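Local coordinates for protein 2-amino-4-hydroxy-6-hydroxymethyldihydropteridine pyrophosphokinase (Haemophilus influenzae, PDB 1CBK) that probably transfers pyrophosphate from ATP to 6-hydroxymethyl-7,8-dihydropterin, a step in folate biosynthesis, at residues I2-A7 and D97-G102; P15-L19 and Y54-V58; I77-R83 and T93-D97; I125-F129 and I143-V147. All coordinates share one frame; numbering follows the deposited sequence.

Overall arrangement
Contact 1 pairs two neighbouring strands of the central antiparallel sheet and is buried, held by backbone hydrogen bonds. Contact 2 is also buried but purely apolar on its protein side, joining helix 15-27 to strand 54-63, whose other face binds the pterin. Contact 3 shares strand 95-101 with contact 1 and ties it to the end of helix 67-80; being only partly buried, it is rich in charge and water. Contact 4, apolar and partly buried, joins helices 122-131 and 143-146, its nearest atoms about 9 Å from those of contact 3. Tyr5 of contact 1 and Val58 of contact 2 both pack on Leu128 of contact 4.

Contact 1: residues I2-A7 and D97-G102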
loop_
_atom_site.group_PDB
_atom_site.type_symbol
_atom_site.label_atom_id
_atom_site.label_comp_id
_atom_site.label_asym_id
_atom_site.label_seq_id
_atom_site.Cartn_x
_atom_site.Cartn_y
_atom_site.Cartn_z
ATOM N N ILE A 2 -22.308 -13.077 -6.893
ATOM C CA ILE A 2 -21.268 -12.831 -5.914
ATOM C C ILE A 2 -21.382 -11.469 -5.224
ATOM O O ILE A 2 -21.856 -10.499 -5.811
ATOM C CB ILE A 2 -19.840 -13.014 -6.545
ATOM C CG1 ILE A 2 -19.413 -11.783 -7.305
ATOM C CG2 ILE A 2 -19.792 -14.195 -7.492
ATOM C CD1 ILE A 2 -18.495 -10.913 -6.486
ATOM N N THR A 3 -20.944 -11.422 -3.973
ATOM C CA THR A 3 -20.924 -10.213 -3.180
ATOM C C THR A 3 -19.548 -9.587 -3.403
ATOM O O THR A 3 -18.532 -10.235 -3.171
ATOM C CB THR A 3 -21.091 -10.538 -1.697
ATOM O OG1 THR A 3 -22.368 -11.150 -1.501
ATOM C CG2 THR A 3 -20.985 -9.279 -0.837
ATOM N N ALA A 4 -19.519 -8.354 -3.899
ATOM C CA ALA A 4 -18.262 -7.665 -4.142
ATOM C C ALA A 4 -18.258 -6.366 -3.360
ATOM O O ALA A 4 -19.303 -5.848 -3.007
ATOM C CB ALA A 4 -18.069 -7.398 -5.620
ATOM N N TYR A 5 -17.069 -5.863 -3.064
ATOM C CA TYR A 5 -16.904 -4.624 -2.313
ATOM C C TYR A 5 -16.108 -3.678 -3.185
ATOM O O TYR A 5 -15.083 -4.064 -3.768
ATOM C CB TYR A 5 -16.197 -4.887 -0.984
ATOM C CG TYR A 5 -17.090 -5.583 0.006
ATOM C CD1 TYR A 5 -17.991 -4.851 0.783
ATOM C CD2 TYR A 5 -17.076 -6.989 0.129
ATOM C CE1 TYR A 5 -18.875 -5.489 1.670
ATOM C CE2 TYR A 5 -17.961 -7.643 1.009
ATOM C CZ TYR A 5 -18.853 -6.885 1.773
ATOM O OH TYR A 5 -19.739 -7.509 2.618
ATOM N N ILE A 6 -16.625 -2.466 -3.318
ATOM C CA ILE A 6 -16.001 -1.431 -4.148
ATOM C C ILE A 6 -15.618 -0.221 -3.295
ATOM O O ILE A 6 -16.423 0.269 -2.496
ATOM C CB ILE A 6 -16.979 -1.000 -5.283
ATOM C CG1 ILE A 6 -17.286 -2.218 -6.167
ATOM C CG2 ILE A 6 -16.391 0.160 -6.121
ATOM C CD1 ILE A 6 -18.436 -2.002 -7.095
ATOM N N ALA A 7 -14.372 0.226 -3.438
ATOM C CA ALA A 7 -13.876 1.389 -2.706
ATOM C C ALA A 7 -14.015 2.608 -3.625
ATOM O O ALA A 7 -13.739 2.520 -4.824
ATOM C CB ALA A 7 -12.391 1.186 -2.307
ATOM N N ASP A 97 -12.469 1.214 -7.067
ATOM C CA ASP A 97 -11.559 0.062 -6.978
ATOM C C ASP A 97 -12.267 -1.200 -6.441
ATOM O O ASP A 97 -12.976 -1.126 -5.448
ATOM C CB ASP A 97 -10.388 0.376 -6.027
ATOM C CG ASP A 97 -9.417 1.397 -6.594
ATOM O OD1 ASP A 97 -8.882 1.166 -7.701
ATOM O OD2 ASP A 97 -9.170 2.421 -5.921
ATOM N N ILE A 98 -12.086 -2.336 -7.106
ATOM C CA ILE A 98 -12.690 -3.580 -6.628
ATOM C C ILE A 98 -11.804 -4.093 -5.479
ATOM O O ILE A 98 -10.642 -4.428 -5.680
ATOM C CB ILE A 98 -12.749 -4.674 -7.723
ATOM C CG1 ILE A 98 -13.528 -4.192 -8.949
ATOM C CG2 ILE A 98 -13.431 -5.918 -7.142
ATOM C CD1 ILE A 98 -13.249 -4.992 -10.222
ATOM N N LEU A 99 -12.331 -4.065 -4.263
ATOM C CA LEU A 99 -11.583 -4.522 -3.098
ATOM C C LEU A 99 -11.673 -6.033 -2.974
ATOM O O LEU A 99 -10.670 -6.709 -2.757
ATOM C CB LEU A 99 -12.156 -3.924 -1.821
ATOM C CG LEU A 99 -12.123 -2.428 -1.540
ATOM C CD1 LEU A 99 -12.873 -2.160 -0.217
ATOM C CD2 LEU A 99 -10.661 -1.957 -1.429
ATOM N N LEU A 100 -12.888 -6.546 -3.122
ATOM C CA LEU A 100 -13.169 -7.976 -2.964
ATOM C C LEU A 100 -14.207 -8.428 -3.970
ATOM O O LEU A 100 -15.136 -7.682 -4.296
ATOM C CB LEU A 100 -13.717 -8.235 -1.553
ATOM C CG LEU A 100 -12.790 -7.824 -0.399
ATOM C CD1 LEU A 100 -13.577 -7.772 0.907
ATOM C CD2 LEU A 100 -11.567 -8.768 -0.308
ATOM N N TYR A 101 -14.038 -9.655 -4.451
ATOM C CA TYR A 101 -14.944 -10.261 -5.414
ATOM C C TYR A 101 -15.199 -11.644 -4.839
ATOM O O TYR A 101 -14.458 -12.597 -5.114
ATOM C CB TYR A 101 -14.291 -10.365 -6.799
ATOM C CG TYR A 101 -15.234 -10.890 -7.872
ATOM C CD1 TYR A 101 -16.041 -10.018 -8.601
ATOM C CD2 TYR A 101 -15.335 -12.262 -8.129
ATOM C CE1 TYR A 101 -16.940 -10.498 -9.570
ATOM C CE2 TYR A 101 -16.226 -12.749 -9.087
ATOM C CZ TYR A 101 -17.023 -11.867 -9.799
ATOM O OH TYR A 101 -17.922 -12.355 -10.711
ATOM N N GLY A 102 -16.241 -11.735 -4.018
ATOM C CA GLY A 102 -16.568 -12.981 -3.354
ATOM C C GLY A 102 -15.361 -13.264 -2.480
ATOM O O GLY A 102 -14.769 -12.360 -1.880
HETATM O O HOH W 1 -16.721 -10.411 -0.849
#
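Tyr5 and Leu100 form the antiparallel hydrogen-bonded pair at the middle of this two-strand contact: Tyr5 N donates to Leu100 O at 2.9 Å. The return bond is disturbed, because Tyr5 O takes its short bond from Leu99 N, at 2.8 Å, and only a weak one from Leu100 N. Leu99 and Leu100 together therefore face Tyr5, a classic beta bulge, and the helical backbone angles of Leu99 (phi -83°, psi -46°) make room for the extra residue. Regular pairing resumes at Ala7 and Asp97, which exchange two backbone hydrogen bonds. At the other end Gly102 N reaches Thr3 O at 2.9 Å, and a water bridges Thr3 O to Gly102 O. Gly102 has a positive phi, which a residue without a side chain adopts easily as the chain leaves the strand.

Among the apolar groups, the CD1 methyl of Ile2 sits over the centre of the Tyr101 ring, 3.4 Å from its centroid, in a CH-pi contact. Ile2 chi1 of 81° sets CG1 between the backbone N and carbonyl carbon, bringing that branch across the ring face. Beyond the ring, Tyr101 OH bonds to Leu65 O. On the sheet face of Tyr5, its CD2 meets Leu100 CD1 at 3.7 Å, while the small Ala7 lets its CB approach Leu99 CD2 equally closely.

Leu128 and Val124 of helix 122-131 pack on this face, and Leu70 and Leu74 of helix 67-80 pack against Ile98 on the other. Helices on both sides of a central antiparallel sheet are the three-layer alpha-beta-alpha arrangement of the HPPK fold.

Contact 2: residues P15-L19 and Y54-V58. With ROI (7,8-dihydro-7,7-dimethyl-6-hydroxypterin), chain D.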
loop_
_atom_site.group_PDB
_atom_site.type_symbol
_atom_site.label_atom_id
_atom_site.label_comp_id
_atom_site.label_asym_id
_atom_site.label_seq_id
_atom_site.Cartn_x
_atom_site.Cartn_y
_atom_site.Cartn_z
ATOM N N PRO A 15 -16.227 16.371 -4.369
ATOM C CA PRO A 15 -16.080 14.956 -4.007
ATOM C C PRO A 15 -17.367 14.235 -3.614
ATOM O O PRO A 15 -17.635 13.153 -4.116
ATOM C CB PRO A 15 -15.080 14.994 -2.848
ATOM C CG PRO A 15 -14.212 16.153 -3.182
ATOM C CD PRO A 15 -15.193 17.189 -3.694
ATOM N N VAL A 16 -18.176 14.841 -2.750
ATOM C CA VAL A 16 -19.437 14.217 -2.329
ATOM C C VAL A 16 -20.357 13.964 -3.537
ATOM O O VAL A 16 -20.985 12.910 -3.624
ATOM C CB VAL A 16 -20.162 15.079 -1.267
ATOM C CG1 VAL A 16 -21.521 14.487 -0.923
ATOM C CG2 VAL A 16 -19.315 15.203 -0.010
ATOM N N GLU A 17 -20.432 14.926 -4.462
ATOM C CA GLU A 17 -21.245 14.778 -5.660
ATOM C C GLU A 17 -20.671 13.687 -6.581
ATOM O O GLU A 17 -21.425 12.907 -7.184
ATOM C CB GLU A 17 -21.342 16.122 -6.387
ATOM C CG GLU A 17 -22.245 16.123 -7.614
ATOM C CD GLU A 17 -22.330 17.500 -8.273
ATOM O OE1 GLU A 17 -21.446 17.826 -9.074
ATOM O OE2 GLU A 17 -23.250 18.279 -7.972
ATOM N N GLN A 18 -19.351 13.646 -6.727
ATOM C CA GLN A 18 -18.702 12.612 -7.532
ATOM C C GLN A 18 -19.064 11.196 -7.005
ATOM O O GLN A 18 -19.344 10.280 -7.780
ATOM C CB GLN A 18 -17.176 12.784 -7.494
ATOM C CG GLN A 18 -16.682 14.099 -8.073
ATOM C CD GLN A 18 -16.618 14.105 -9.588
ATOM O OE1 GLN A 18 -16.728 13.066 -10.240
ATOM N NE2 GLN A 18 -16.399 15.294 -10.164
ATOM N N LEU A 19 -19.036 11.024 -5.690
ATOM C CA LEU A 19 -19.375 9.740 -5.062
ATOM C C LEU A 19 -20.852 9.404 -5.267
ATOM O O LEU A 19 -21.175 8.268 -5.609
ATOM C CB LEU A 19 -19.003 9.730 -3.571
ATOM C CG LEU A 19 -17.651 9.077 -3.226
ATOM C CD1 LEU A 19 -16.523 9.543 -4.110
ATOM C CD2 LEU A 19 -17.329 9.297 -1.779
ATOM N N TYR A 54 -9.704 13.962 1.065
ATOM C CA TYR A 54 -10.545 13.099 0.250
ATOM C C TYR A 54 -11.851 12.774 0.913
ATOM O O TYR A 54 -11.990 12.946 2.130
ATOM C CB TYR A 54 -9.828 11.774 -0.002
ATOM C CG TYR A 54 -8.773 11.842 -1.070
ATOM C CD1 TYR A 54 -7.522 12.436 -0.823
ATOM C CD2 TYR A 54 -9.021 11.312 -2.327
ATOM C CE1 TYR A 54 -6.543 12.482 -1.838
ATOM C CE2 TYR A 54 -8.056 11.358 -3.338
ATOM C CZ TYR A 54 -6.830 11.934 -3.091
ATOM O OH TYR A 54 -5.926 11.950 -4.108
ATOM N N VAL A 55 -12.830 12.366 0.101
ATOM C CA VAL A 55 -14.118 11.879 0.615
ATOM C C VAL A 55 -14.091 10.402 0.137
ATOM O O VAL A 55 -13.829 10.128 -1.051
ATOM C CB VAL A 55 -15.353 12.656 0.097
ATOM C CG1 VAL A 55 -16.643 12.045 0.684
ATOM C CG2 VAL A 55 -15.271 14.113 0.538
ATOM N N ASN A 56 -14.243 9.482 1.094
ATOM C CA ASN A 56 -14.172 8.050 0.848
ATOM C C ASN A 56 -15.384 7.255 1.304
ATOM O O ASN A 56 -16.062 7.631 2.247
ATOM C CB ASN A 56 -12.943 7.458 1.566
ATOM C CG ASN A 56 -11.635 7.817 0.886
ATOM O OD1 ASN A 56 -10.881 8.649 1.378
ATOM N ND2 ASN A 56 -11.341 7.158 -0.217
ATOM N N ALA A 57 -15.629 6.132 0.636
ATOM C CA ALA A 57 -16.733 5.257 0.990
ATOM C C ALA A 57 -16.438 3.892 0.398
ATOM O O ALA A 57 -15.481 3.720 -0.372
ATOM C CB ALA A 57 -18.083 5.798 0.455
ATOM N N VAL A 58 -17.239 2.915 0.815
ATOM C CA VAL A 58 -17.136 1.531 0.336
ATOM C C VAL A 58 -18.578 1.105 0.096
ATOM O O VAL A 58 -19.445 1.340 0.948
ATOM C CB VAL A 58 -16.472 0.549 1.391
ATOM C CG1 VAL A 58 -16.489 -0.901 0.856
ATOM C CG2 VAL A 58 -15.002 0.942 1.664
HETATM N N1 ROI D . -5.903 9.602 0.096
HETATM C C2 ROI D . -7.134 9.476 0.702
HETATM N N2 ROI D . -7.275 9.991 1.953
HETATM N N3 ROI D . -8.191 8.870 0.110
HETATM C C4 ROI D . -8.103 8.328 -1.125
HETATM O O4 ROI D . -9.076 7.807 -1.694
HETATM C C4A ROI D . -6.839 8.373 -1.799
HETATM N N5 ROI D . -6.705 7.844 -2.980
HETATM C C6 ROI D . -5.525 7.853 -3.694
HETATM C C7 ROI D . -4.235 8.364 -2.997
HETATM C C16 ROI D . -3.371 7.156 -2.465
HETATM C C15 ROI D . -3.432 9.277 -3.933
HETATM N N8 ROI D . -4.527 9.146 -1.757
HETATM C C8A ROI D . -5.742 9.065 -1.102
HETATM O O9 ROI D . -5.601 7.414 -4.886
#
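The pterin pocket of this enzyme is built partly on strand 54-63, and helix 15-27 packs behind that strand, covering the sheet. Val55 is the centre of the helix contact. Its CG2 meets Pro15 CB at 3.5 Å, and its CG1 touches both Leu19 CD2, at 3.8 Å, and, more loosely, Val16 CG2. With CG1 anti to the backbone N (chi1 179°), the two methyls of Val55 serve all three helix residues. Leu19 CD2 also reaches the CB of Ala57, at 4.2 Å, where a small residue leaves room for the longer leucine. No hydrogen bond crosses between helix and strand.

Asn56, whose side chain leaves the strand on the side away from the helix, reads the pterin edge. Its ND2 donates to O4 of the ligand at 2.8 Å, and its OD1 accepts from ligand N3 at 3.0 Å; both bonds are nearly straight. An amide suits this place because it offers a donor and an acceptor side by side, matching the lactam edge. The Tyr54 ring lies against a face of the pterin, with ligand C8A 3.5 Å above the centre of its plane.

Asn56 has second partners in Ser43 OG and Leu8 O, which help fix its amide. Strand 54-63 runs between strands 2-10 and 32-43; Leu19 touches Leu8 and Phe40 on them, while Phe123 of helix 122-131 packs against Asn56.

Contact 3: residues I77-R83 and T93-D97; sequences IENEQGR and TLDLD
Asp95 OD1 is gripped by two nitrogens of Arg83, NE and NH2, each 2.8 Å from that oxygen. NH2 uses the syn lone pair, whereas NE comes in nearly along the C-O axis; the guanidinium and carboxylate planes lie only 9° apart. Arg83 is extended, with CG anti to the backbone N (chi1 174°), a length that lets its head span the gap from the loop to the strand. NE also makes a weak bond to Leu94 O. The second oxygen, Asp95 OD2, pairs with Arg92 NH1, so two arginines hold this pterin-pocket residue from its two oxygens.

Gly82, with positive phi, is the C-prime residue of a Schellman motif that ends helix 67-80. Its hydrogen bonds run from Arg83 N to Glu78 O and from Gly82 N to Asn79 O, and the turn releases the chain so that Arg83 can reach the strand.

One turn back, Glu78 OE2 accepts from Leu96 N at 3.0 Å, on its anti side and 27° out of the carboxylate plane, tying the helix end to the start of the strand. It stands 4.1 Å from Asp95 OD1, and a water donates to both oxygens, weakly to Asp95, which may ease the like charges. Another water donates to Gln81 O and accepts from Thr93 OG1, which is also hydrogen-bonded to Val84 N. Beneath, Ile77 CG2 packs on Leu96 CD1 at 3.9 Å.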
loop_
_atom_site.group_PDB
_atom_site.type_symbol
_atom_site.label_atom_id
_atom_site.label_comp_id
_atom_site.label_asym_id
_atom_site.label_seq_id
_atom_site.Cartn_x
_atom_site.Cartn_y
_atom_site.Cartn_z
ATOM N N ILE A 77 -17.739 3.883 -16.117
ATOM C CA ILE A 77 -18.354 4.872 -15.254
ATOM C C ILE A 77 -17.369 6.014 -14.991
ATOM O O ILE A 77 -17.756 7.179 -15.035
ATOM C CB ILE A 77 -18.854 4.246 -13.927
ATOM C CG1 ILE A 77 -20.100 3.399 -14.193
ATOM C CG2 ILE A 77 -19.134 5.345 -12.866
ATOM C CD1 ILE A 77 -20.485 2.468 -13.038
ATOM N N GLU A 78 -16.108 5.695 -14.699
ATOM C CA GLU A 78 -15.094 6.734 -14.460
ATOM C C GLU A 78 -14.927 7.610 -15.724
ATOM O O GLU A 78 -14.861 8.841 -15.640
ATOM C CB GLU A 78 -13.737 6.102 -14.103
ATOM C CG GLU A 78 -13.680 5.376 -12.765
ATOM C CD GLU A 78 -12.313 4.754 -12.501
ATOM O OE1 GLU A 78 -11.691 4.220 -13.430
ATOM O OE2 GLU A 78 -11.862 4.795 -11.349
ATOM N N ASN A 79 -14.910 6.970 -16.894
ATOM C CA ASN A 79 -14.752 7.688 -18.160
ATOM C C ASN A 79 -15.930 8.613 -18.477
ATOM O O ASN A 79 -15.750 9.790 -18.798
ATOM C CB ASN A 79 -14.518 6.706 -19.302
ATOM C CG ASN A 79 -13.117 6.104 -19.277
ATOM O OD1 ASN A 79 -12.149 6.790 -18.945
ATOM N ND2 ASN A 79 -13.003 4.825 -19.644
ATOM N N GLU A 80 -17.141 8.094 -18.324
ATOM C CA GLU A 80 -18.348 8.869 -18.602
ATOM C C GLU A 80 -18.584 9.949 -17.540
ATOM O O GLU A 80 -19.325 10.913 -17.771
ATOM C CB GLU A 80 -19.549 7.924 -18.763
ATOM C CG GLU A 80 -19.346 6.889 -19.895
ATOM C CD GLU A 80 -20.604 6.107 -20.252
ATOM O OE1 GLU A 80 -21.551 6.093 -19.452
ATOM O OE2 GLU A 80 -20.643 5.494 -21.343
ATOM N N GLN A 81 -17.918 9.815 -16.390
ATOM C CA GLN A 81 -18.032 10.805 -15.333
ATOM C C GLN A 81 -16.883 11.818 -15.483
ATOM O O GLN A 81 -16.676 12.694 -14.640
ATOM C CB GLN A 81 -18.030 10.138 -13.939
ATOM C CG GLN A 81 -18.566 11.067 -12.862
ATOM C CD GLN A 81 -18.899 10.385 -11.555
ATOM O OE1 GLN A 81 -18.492 10.841 -10.483
ATOM N NE2 GLN A 81 -19.689 9.325 -11.622
ATOM N N GLY A 82 -16.144 11.700 -16.581
ATOM C CA GLY A 82 -15.029 12.604 -16.846
ATOM C C GLY A 82 -13.874 12.567 -15.852
ATOM O O GLY A 82 -13.337 13.617 -15.502
ATOM N N ARG A 83 -13.440 11.375 -15.440
ATOM C CA ARG A 83 -12.333 11.253 -14.469
ATOM C C ARG A 83 -11.053 11.975 -14.874
ATOM O O ARG A 83 -10.490 11.720 -15.925
ATOM C CB ARG A 83 -12.009 9.779 -14.153
ATOM C CG ARG A 83 -10.780 9.595 -13.253
ATOM C CD ARG A 83 -10.488 8.115 -12.945
ATOM N NE ARG A 83 -9.382 7.959 -11.988
ATOM C CZ ARG A 83 -8.092 7.942 -12.328
ATOM N NH1 ARG A 83 -7.726 8.043 -13.603
ATOM N NH2 ARG A 83 -7.161 7.812 -11.397
ATOM N N THR A 93 -10.748 13.321 -9.570
ATOM C CA THR A 93 -12.177 13.530 -9.384
ATOM C C THR A 93 -12.883 12.262 -8.889
ATOM O O THR A 93 -13.908 12.350 -8.220
ATOM C CB THR A 93 -12.836 14.011 -10.688
ATOM O OG1 THR A 93 -12.545 13.073 -11.723
ATOM C CG2 THR A 93 -12.296 15.403 -11.109
ATOM N N LEU A 94 -12.340 11.087 -9.215
ATOM C CA LEU A 94 -12.942 9.817 -8.807
ATOM C C LEU A 94 -12.071 8.593 -9.085
ATOM O O LEU A 94 -11.440 8.492 -10.135
ATOM C CB LEU A 94 -14.288 9.602 -9.551
ATOM C CG LEU A 94 -15.070 8.296 -9.289
ATOM C CD1 LEU A 94 -15.792 8.397 -7.944
ATOM C CD2 LEU A 94 -16.068 8.055 -10.409
ATOM N N ASP A 95 -12.067 7.664 -8.137
ATOM C CA ASP A 95 -11.375 6.383 -8.271
ATOM C C ASP A 95 -12.353 5.327 -7.735
ATOM O O ASP A 95 -12.901 5.505 -6.655
ATOM C CB ASP A 95 -10.090 6.321 -7.418
ATOM C CG ASP A 95 -8.830 6.575 -8.221
ATOM O OD1 ASP A 95 -8.916 6.816 -9.433
ATOM O OD2 ASP A 95 -7.736 6.535 -7.628
ATOM N N LEU A 96 -12.603 4.289 -8.532
ATOM C CA LEU A 96 -13.469 3.160 -8.165
ATOM C C LEU A 96 -12.524 1.966 -8.163
ATOM O O LEU A 96 -11.830 1.745 -9.148
ATOM C CB LEU A 96 -14.572 2.938 -9.214
ATOM C CG LEU A 96 -15.546 4.111 -9.376
ATOM C CD1 LEU A 96 -16.639 3.746 -10.379
ATOM C CD2 LEU A 96 -16.145 4.465 -8.020
ATOM N N ASP A 97 -12.469 1.214 -7.067
ATOM C CA ASP A 97 -11.559 0.062 -6.978
ATOM C C ASP A 97 -12.267 -1.200 -6.441
ATOM O O ASP A 97 -12.976 -1.126 -5.448
ATOM C CB ASP A 97 -10.388 0.376 -6.027
ATOM C CG ASP A 97 -9.417 1.397 -6.594
ATOM O OD1 ASP A 97 -8.882 1.166 -7.701
ATOM O OD2 ASP A 97 -9.170 2.421 -5.921
HETATM O O HOH W 2 -9.244 4.138 -10.541
HETATM O O HOH W 3 -11.714 1.334 -12.214
HETATM O O HOH W 4 -15.125 12.496 -12.332
#

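Contact 4: residues I125-F129 and I143-V147; sequences IVPLF and ITELV
Phe129 presents one face of its ring to Val147, whose CG1 methyl stands over the centre, 4.0 Å from the centroid and only 8° off the ring normal, a CH-pi contact. The second methyl, CG2, stands on the same side, displaced past the CG-CD2 bond, 3.9 Å from Phe129 CD2. At the edge, near the ring plane, lies the CG2 of Ile143, 3.8 Å from Phe129 CD1, and the methyl of Thr144 approaches CE1 obliquely. The ring swings out to reach them because CG is anti to the backbone N (chi1 177°). For Val147, chi1 of 79° puts CG1 between the backbone N and carbonyl carbon, the rotation that lays that methyl on the ring.

Ile143 has a second role. Its longer branch ends in CD1, which meets Leu128 CD2 at 3.8 Å, so its two branches touch two successive residues, Leu128 and Phe129. One turn earlier, Ile125 offers CG2 to the backbone of Val147, 3.8 Å from its CA, and touches the CB of Leu146. Val126 adds a looser methyl contact with Val147.

Ile143 and Val147 are four residues apart, as are Ile125 and Phe129; CA atoms pair Ile125 with Val147 and Phe129 with Ile143, so the segments run in opposing senses. Leu128 also packs on Val58 of strand 54-63, and Val126 on Tyr41, placing helix 122-131 between the sheet and helix 143-146. With no hydrogen bond or charge pair across it, the contact depends on shape and on burial of apolar surface, which explains its branched aliphatic residues and single aromatic ring.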
loop_
_atom_site.group_PDB
_atom_site.type_symbol
_atom_site.label_atom_id
_atom_site.label_comp_id
_atom_site.label_asym_id
_atom_site.label_seq_id
_atom_site.Cartn_x
_atom_site.Cartn_y
_atom_site.Cartn_z
ATOM N N ILE A 125 -10.549 0.471 5.238
ATOM C CA ILE A 125 -10.951 -0.482 6.278
ATOM C C ILE A 125 -12.029 -0.029 7.239
ATOM O O ILE A 125 -12.885 -0.839 7.625
ATOM C CB ILE A 125 -9.732 -1.041 7.051
ATOM C CG1 ILE A 125 -8.831 -1.837 6.096
ATOM C CG2 ILE A 125 -10.172 -1.903 8.280
ATOM C CD1 ILE A 125 -9.457 -3.101 5.506
ATOM N N VAL A 126 -12.015 1.242 7.631
ATOM C CA VAL A 126 -13.036 1.732 8.554
ATOM C C VAL A 126 -14.439 1.656 7.918
ATOM O O VAL A 126 -15.395 1.193 8.575
ATOM C CB VAL A 126 -12.691 3.133 9.106
ATOM C CG1 VAL A 126 -13.893 3.778 9.772
ATOM C CG2 VAL A 126 -11.511 3.016 10.065
ATOM N N PRO A 127 -14.600 2.159 6.664
ATOM C CA PRO A 127 -15.905 2.111 5.974
ATOM C C PRO A 127 -16.331 0.633 5.713
ATOM O O PRO A 127 -17.506 0.301 5.823
ATOM C CB PRO A 127 -15.644 2.823 4.633
ATOM C CG PRO A 127 -14.475 3.649 4.862
ATOM C CD PRO A 127 -13.653 3.058 5.973
ATOM N N LEU A 128 -15.398 -0.220 5.304
ATOM C CA LEU A 128 -15.713 -1.645 5.064
ATOM C C LEU A 128 -16.250 -2.306 6.348
ATOM O O LEU A 128 -17.250 -3.018 6.316
ATOM C CB LEU A 128 -14.466 -2.410 4.553
ATOM C CG LEU A 128 -14.611 -3.906 4.196
ATOM C CD1 LEU A 128 -15.694 -4.094 3.137
ATOM C CD2 LEU A 128 -13.292 -4.457 3.675
ATOM N N PHE A 129 -15.592 -2.033 7.476
ATOM C CA PHE A 129 -15.990 -2.588 8.771
ATOM C C PHE A 129 -17.389 -2.132 9.154
ATOM O O PHE A 129 -18.160 -2.875 9.774
ATOM C CB PHE A 129 -14.981 -2.171 9.837
ATOM C CG PHE A 129 -15.334 -2.618 11.230
ATOM C CD1 PHE A 129 -15.518 -3.966 11.528
ATOM C CD2 PHE A 129 -15.471 -1.684 12.253
ATOM C CE1 PHE A 129 -15.836 -4.387 12.834
ATOM C CE2 PHE A 129 -15.784 -2.082 13.554
ATOM C CZ PHE A 129 -15.967 -3.442 13.845
ATOM N N ILE A 143 -11.869 -8.907 9.683
ATOM C CA ILE A 143 -12.025 -7.451 9.682
ATOM C C ILE A 143 -11.862 -6.811 11.071
ATOM O O ILE A 143 -11.278 -5.723 11.189
ATOM C CB ILE A 143 -13.397 -7.041 9.062
ATOM C CG1 ILE A 143 -13.420 -5.547 8.682
ATOM C CG2 ILE A 143 -14.525 -7.344 10.051
ATOM C CD1 ILE A 143 -12.724 -5.182 7.387
ATOM N N THR A 144 -12.336 -7.484 12.120
ATOM C CA THR A 144 -12.246 -6.953 13.482
ATOM C C THR A 144 -10.797 -6.752 13.942
ATOM O O THR A 144 -10.521 -5.905 14.801
ATOM C CB THR A 144 -12.968 -7.853 14.503
ATOM O OG1 THR A 144 -12.466 -9.189 14.387
ATOM C CG2 THR A 144 -14.474 -7.851 14.260
ATOM N N GLU A 145 -9.883 -7.535 13.373
ATOM C CA GLU A 145 -8.469 -7.431 13.714
ATOM C C GLU A 145 -7.851 -6.296 12.934
ATOM O O GLU A 145 -7.186 -5.424 13.514
ATOM C CB GLU A 145 -7.735 -8.745 13.438
ATOM C CG GLU A 145 -8.162 -9.877 14.390
ATOM C CD GLU A 145 -8.133 -9.463 15.876
ATOM O OE1 GLU A 145 -7.008 -9.303 16.423
ATOM O OE2 GLU A 145 -9.242 -9.315 16.481
ATOM N N LEU A 146 -8.111 -6.293 11.628
ATOM C CA LEU A 146 -7.618 -5.260 10.725
ATOM C C LEU A 146 -8.027 -3.839 11.150
ATOM O O LEU A 146 -7.242 -2.904 11.019
ATOM C CB LEU A 146 -8.125 -5.525 9.302
ATOM C CG LEU A 146 -7.664 -6.810 8.618
ATOM C CD1 LEU A 146 -8.328 -6.927 7.257
ATOM C CD2 LEU A 146 -6.141 -6.816 8.500
ATOM N N VAL A 147 -9.234 -3.661 11.673
ATOM C CA VAL A 147 -9.681 -2.319 12.053
ATOM C C VAL A 147 -9.034 -1.753 13.328
ATOM O O VAL A 147 -9.064 -0.544 13.551
ATOM C CB VAL A 147 -11.228 -2.251 12.112
ATOM C CG1 VAL A 147 -11.740 -2.854 13.408
ATOM C CG2 VAL A 147 -11.721 -0.818 11.914
#